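Broad specificity aminotransferase (Leishmania mexicana, PDB 4WB0) probably transfers amino groups between amino acids and 2-oxo acids, aspartate and 2-oxoglutarate among them, using pyridoxal 5'-phosphate as cofactor in a homodimer. Local coordinates at residues Y48-E51 and Q52-Y56; C371-C374 and Q375-I379. All coordinates share one frame; numbering follows the deposited sequence.

Contact 1. Residues Y48-E51 and Q52-Y56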
loop_
_atom_site.group_PDB
_atom_site.type_symbol
_atom_site.label_atom_id
_atom_site.label_comp_id
_atom_site.label_asym_id
_atom_site.label_seq_id
_atom_site.Cartn_x
_atom_site.Cartn_y
_atom_site.Cartn_z
ATOM N N TYR A 48 13.144 -14.010 -10.376
ATOM C CA TYR A 48 14.328 -14.313 -11.180
ATOM C C TYR A 48 15.531 -14.705 -10.335
ATOM O O TYR A 48 15.813 -14.054 -9.309
ATOM C CB TYR A 48 14.719 -13.098 -12.039
ATOM C CG TYR A 48 15.862 -13.408 -12.942
ATOM C CD1 TYR A 48 15.659 -14.123 -14.103
ATOM C CD2 TYR A 48 17.152 -12.999 -12.645
ATOM C CE1 TYR A 48 16.695 -14.440 -14.929
ATOM C CE2 TYR A 48 18.207 -13.309 -13.478
ATOM C CZ TYR A 48 17.975 -14.026 -14.620
ATOM O OH TYR A 48 19.018 -14.417 -15.457
ATOM N N ARG A 49 16.282 -15.705 -10.804
ATOM C CA ARG A 49 17.557 -16.078 -10.179
ATOM C C ARG A 49 18.605 -16.110 -11.284
ATOM O O ARG A 49 18.263 -16.407 -12.440
ATOM C CB ARG A 49 17.449 -17.452 -9.465
ATOM C CG ARG A 49 16.487 -17.488 -8.218
ATOM C CD ARG A 49 17.045 -16.665 -7.092
ATOM N NE ARG A 49 16.222 -16.516 -5.880
ATOM C CZ ARG A 49 15.331 -15.536 -5.638
ATOM N NH1 ARG A 49 15.007 -14.634 -6.559
ATOM N NH2 ARG A 49 14.712 -15.490 -4.449
ATOM N N ASP A 50 19.844 -15.779 -10.938
ATOM C CA ASP A 50 20.958 -15.841 -11.892
ATOM C C ASP A 50 21.515 -17.253 -12.110
ATOM O O ASP A 50 20.963 -18.255 -11.614
ATOM C CB ASP A 50 22.086 -14.884 -11.458
ATOM C CG ASP A 50 22.776 -15.300 -10.169
ATOM O OD1 ASP A 50 22.650 -16.464 -9.687
ATOM O OD2 ASP A 50 23.500 -14.432 -9.638
ATOM N N GLU A 51 22.594 -17.318 -12.887
ATOM C CA GLU A 51 23.333 -18.564 -13.180
ATOM C C GLU A 51 23.685 -19.391 -11.954
ATOM O O GLU A 51 23.824 -20.609 -12.027
ATOM C CB GLU A 51 24.662 -18.260 -13.907
ATOM C CG GLU A 51 24.490 -17.754 -15.333
ATOM C CD GLU A 51 24.155 -16.261 -15.419
ATOM O OE1 GLU A 51 24.020 -15.559 -14.350
ATOM O OE2 GLU A 51 24.041 -15.789 -16.590
ATOM N N GLN A 52 23.864 -18.723 -10.823
ATOM C CA GLN A 52 24.271 -19.424 -9.601
ATOM C C GLN A 52 23.028 -19.758 -8.799
ATOM O O GLN A 52 23.140 -20.292 -7.697
ATOM C CB GLN A 52 25.235 -18.576 -8.747
ATOM C CG GLN A 52 26.682 -18.619 -9.225
ATOM C CD GLN A 52 26.899 -17.889 -10.532
ATOM O OE1 GLN A 52 26.452 -16.765 -10.702
ATOM N NE2 GLN A 52 27.603 -18.517 -11.451
ATOM N N GLY A 53 21.863 -19.401 -9.339
ATOM C CA GLY A 53 20.601 -19.598 -8.642
ATOM C C GLY A 53 20.401 -18.605 -7.490
ATOM O O GLY A 53 19.632 -18.857 -6.570
ATOM N N LEU A 54 21.100 -17.469 -7.513
ATOM C CA LEU A 54 20.983 -16.510 -6.418
ATOM C C LEU A 54 20.130 -15.269 -6.833
ATOM O O LEU A 54 19.966 -15.005 -8.013
ATOM C CB LEU A 54 22.356 -16.101 -5.933
ATOM C CG LEU A 54 23.216 -17.241 -5.351
ATOM C CD1 LEU A 54 24.649 -16.801 -5.100
ATOM C CD2 LEU A 54 22.613 -17.761 -4.072
ATOM N N PRO A 55 19.538 -14.570 -5.848
ATOM C CA PRO A 55 18.800 -13.331 -6.148
ATOM C C PRO A 55 19.664 -12.367 -6.958
ATOM O O PRO A 55 20.877 -12.339 -6.778
ATOM C CB PRO A 55 18.482 -12.723 -4.768
ATOM C CG PRO A 55 18.642 -13.831 -3.802
ATOM C CD PRO A 55 19.674 -14.792 -4.390
ATOM N N TYR A 56 19.036 -11.608 -7.856
ATOM C CA TYR A 56 19.798 -10.859 -8.854
ATOM C C TYR A 56 19.350 -9.389 -8.880
ATOM O O TYR A 56 18.532 -9.014 -9.707
ATOM C CB TYR A 56 19.627 -11.531 -10.230
ATOM C CG TYR A 56 20.344 -10.817 -11.385
ATOM C CD1 TYR A 56 21.718 -10.817 -11.473
ATOM C CD2 TYR A 56 19.617 -10.109 -12.347
ATOM C CE1 TYR A 56 22.379 -10.139 -12.509
ATOM C CE2 TYR A 56 20.249 -9.406 -13.367
ATOM C CZ TYR A 56 21.625 -9.430 -13.451
ATOM O OH TYR A 56 22.256 -8.735 -14.473
HETATM O O HOH W 1 16.100 -11.601 -8.155
HETATM O O HOH W 2 26.297 -14.953 -12.541
#

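Contact 2. Residues C371-C374 and Q375-I379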
loop_
_atom_site.group_PDB
_atom_site.type_symbol
_atom_site.label_atom_id
_atom_site.label_comp_id
_atom_site.label_asym_id
_atom_site.label_seq_id
_atom_site.Cartn_x
_atom_site.Cartn_y
_atom_site.Cartn_z
ATOM N N CYS A 371 3.187 -34.164 -8.956
ATOM C CA CYS A 371 3.708 -32.928 -8.397
ATOM C C CYS A 371 4.098 -33.143 -6.941
ATOM O O CYS A 371 5.087 -32.575 -6.473
ATOM C CB CYS A 371 2.691 -31.807 -8.519
ATOM S SG CYS A 371 2.490 -31.246 -10.226
ATOM N N GLU A 372 3.320 -33.956 -6.233
ATOM C CA GLU A 372 3.588 -34.253 -4.826
ATOM C C GLU A 372 4.867 -35.066 -4.684
ATOM O O GLU A 372 5.666 -34.810 -3.786
ATOM C CB GLU A 372 2.406 -34.999 -4.187
ATOM C CG GLU A 372 1.276 -34.034 -3.757
ATOM C CD GLU A 372 0.008 -34.745 -3.318
ATOM O OE1 GLU A 372 -0.025 -35.985 -3.343
ATOM O OE2 GLU A 372 -0.958 -34.049 -2.945
ATOM N N TYR A 373 5.038 -36.033 -5.579
ATOM C CA TYR A 373 6.279 -36.772 -5.722
ATOM C C TYR A 373 7.455 -35.791 -5.830
ATOM O O TYR A 373 8.370 -35.834 -5.009
ATOM C CB TYR A 373 6.200 -37.686 -6.949
ATOM C CG TYR A 373 7.388 -38.598 -7.162
ATOM C CD1 TYR A 373 8.524 -38.150 -7.832
ATOM C CD2 TYR A 373 7.365 -39.917 -6.715
ATOM C CE1 TYR A 373 9.605 -38.985 -8.057
ATOM C CE2 TYR A 373 8.449 -40.766 -6.924
ATOM C CZ TYR A 373 9.565 -40.293 -7.591
ATOM O OH TYR A 373 10.628 -41.123 -7.808
ATOM N N CYS A 374 7.401 -34.883 -6.809
ATOM C CA CYS A 374 8.484 -33.929 -7.038
ATOM C C CYS A 374 8.879 -33.149 -5.779
ATOM O O CYS A 374 10.055 -33.083 -5.410
ATOM C CB CYS A 374 8.087 -32.944 -8.143
ATOM S SG CYS A 374 8.081 -33.691 -9.816
ATOM N N GLN A 375 7.874 -32.562 -5.139
ATOM C CA GLN A 375 8.043 -31.803 -3.916
ATOM C C GLN A 375 8.722 -32.658 -2.839
ATOM O O GLN A 375 9.472 -32.146 -2.011
ATOM C CB GLN A 375 6.685 -31.322 -3.410
ATOM C CG GLN A 375 6.029 -30.280 -4.279
ATOM C CD GLN A 375 4.568 -30.084 -3.912
ATOM O OE1 GLN A 375 4.042 -30.749 -3.008
ATOM N NE2 GLN A 375 3.903 -29.186 -4.618
ATOM N N ASN A 376 8.438 -33.953 -2.852
ATOM C CA ASN A 376 8.969 -34.845 -1.837
ATOM C C ASN A 376 10.382 -35.311 -2.170
ATOM O O ASN A 376 11.022 -35.963 -1.348
ATOM C CB ASN A 376 8.050 -36.042 -1.655
ATOM C CG ASN A 376 6.753 -35.674 -0.976
ATOM O OD1 ASN A 376 6.628 -34.596 -0.363
ATOM N ND2 ASN A 376 5.772 -36.555 -1.085
ATOM N N HIS A 377 10.859 -34.964 -3.366
ATOM C CA HIS A 377 12.249 -35.213 -3.757
ATOM C C HIS A 377 12.978 -33.880 -3.948
ATOM O O HIS A 377 13.968 -33.817 -4.666
ATOM C CB HIS A 377 12.334 -36.056 -5.045
ATOM C CG HIS A 377 11.890 -37.478 -4.875
ATOM N ND1 HIS A 377 12.765 -38.504 -4.571
ATOM C CD2 HIS A 377 10.668 -38.047 -4.982
ATOM C CE1 HIS A 377 12.096 -39.643 -4.489
ATOM N NE2 HIS A 377 10.823 -39.393 -4.736
ATOM N N ASN A 378 12.458 -32.830 -3.304
ATOM C CA ASN A 378 13.106 -31.511 -3.192
ATOM C C ASN A 378 13.096 -30.756 -4.489
ATOM O O ASN A 378 13.917 -29.844 -4.733
ATOM C CB ASN A 378 14.552 -31.650 -2.679
ATOM C CG ASN A 378 14.650 -31.653 -1.168
ATOM O OD1 ASN A 378 13.655 -31.757 -0.457
ATOM N ND2 ASN A 378 15.876 -31.533 -0.673
ATOM N N ILE A 379 12.131 -31.097 -5.332
ATOM C CA ILE A 379 11.865 -30.296 -6.513
ATOM C C ILE A 379 10.546 -29.561 -6.249
ATOM O O ILE A 379 9.471 -30.142 -6.378
ATOM C CB ILE A 379 11.799 -31.164 -7.800
ATOM C CG1 ILE A 379 13.122 -31.899 -8.015
ATOM C CG2 ILE A 379 11.491 -30.324 -8.988
ATOM C CD1 ILE A 379 14.361 -30.967 -8.141
#

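Contact 1. Residues Y48-E51 and Q52-Y56
A type I beta turn from D50 to G53, inside a loop with no regular strand pairing, folds 48-51 back against 52-56, and the D50 carboxylate organises it. G53 N closes the turn on D50 O at 2.7 Å. D50 CG sits between its own backbone N and carbonyl carbon (chi1 67°), which swings the carboxylate over the turn; there OD1 takes two backbone N-H groups, Q52 N at 2.8 Å and L54 N at 2.9 Å. They arrive from opposite faces of the carboxylate plane, the L54 bond nearly straight and the Q52 bond more bent; the latter forms an Asx turn, the former holds the far side of the turn to the same oxygen. D50 N donates to L54 O at 3.0 Å, in the carbonyl plane. G53, with positive phi, completes the reversal. R49 bends at chi2 and lays CD against L54 C at 3.4 Å, while P55 CG lies over the rim of one guanidinium face; R49 NH1 reaches Y48 O and forms a salt bridge with an acidic side chain of another protein chain. Water 1 joins Y48 O to Y56 N, and the two tyrosines lie side by side, an oblique pair with ring planes inclined by 67° and CE2 of Y48 3.7 Å from CD2 of Y56. Both side chains touch M327 of helix 314-344, and the loop leads from strand 41-42 to helix 59-71.

Contact 2. Residues C371-C374 and Q375-I379
The imidazole of H377 sits over one face of the Y373 ring: NE2 of H377, one helical turn on, stands 3.2 Å from Y373 CZ, displaced toward the rim. The two planes are inclined by 34° and the centroids lie 4.2 Å apart, an oblique pairing. With CG anti to the backbone N (chi1 -175°), the phenol runs along the helix toward H377, whose CD2 edge also approaches Y373 O in the imidazole plane. The helix ends here in a Schellman motif. C374 O accepts from I379 N at 2.9 Å and from H377 N at 2.9 Å, the donors reaching it from opposite faces of the carbonyl plane, and N378, with positive phi, is the C-prime residue; its N gives a weak bond to Q375 O. One turn earlier, Q375 N donates almost straight to C371 O at 3.1 Å. CB of I379 folds back to 4.1 Å from CB of C374, and the isoleucine packs on L400 and T403 of helix 394-410. The double acceptance by C374 O satisfies a carbonyl at the helix end, and the carbonyls there would be expected to give a slightly negative electrostatic potential, probably favouring a proton on the imidazole.

How the contacts relate
From the N terminus the chain passes helices 11-16 and 25-35 and strand 41-42, then contact 1 turns it back on itself in the loop before helix 59-71. Contact 2 follows more than 300 residues later, where helix 368-376 ends and the chain enters strand 379-380. Each closes a short local turn, so the two stand in series, neither nested nor crossed; the centres of contacts 1 and 2 are 21 Å apart and the nearest atoms of the two contacts about 13 Å, without touching. An indirect tie exists: strand 379-380 pairs in parallel with strand 41-42, so the exit of contact 2 lies beside the strand leading toward contact 1. Contact 1 leans on helix 314-344, contact 2 on helices 25-35 and 394-410.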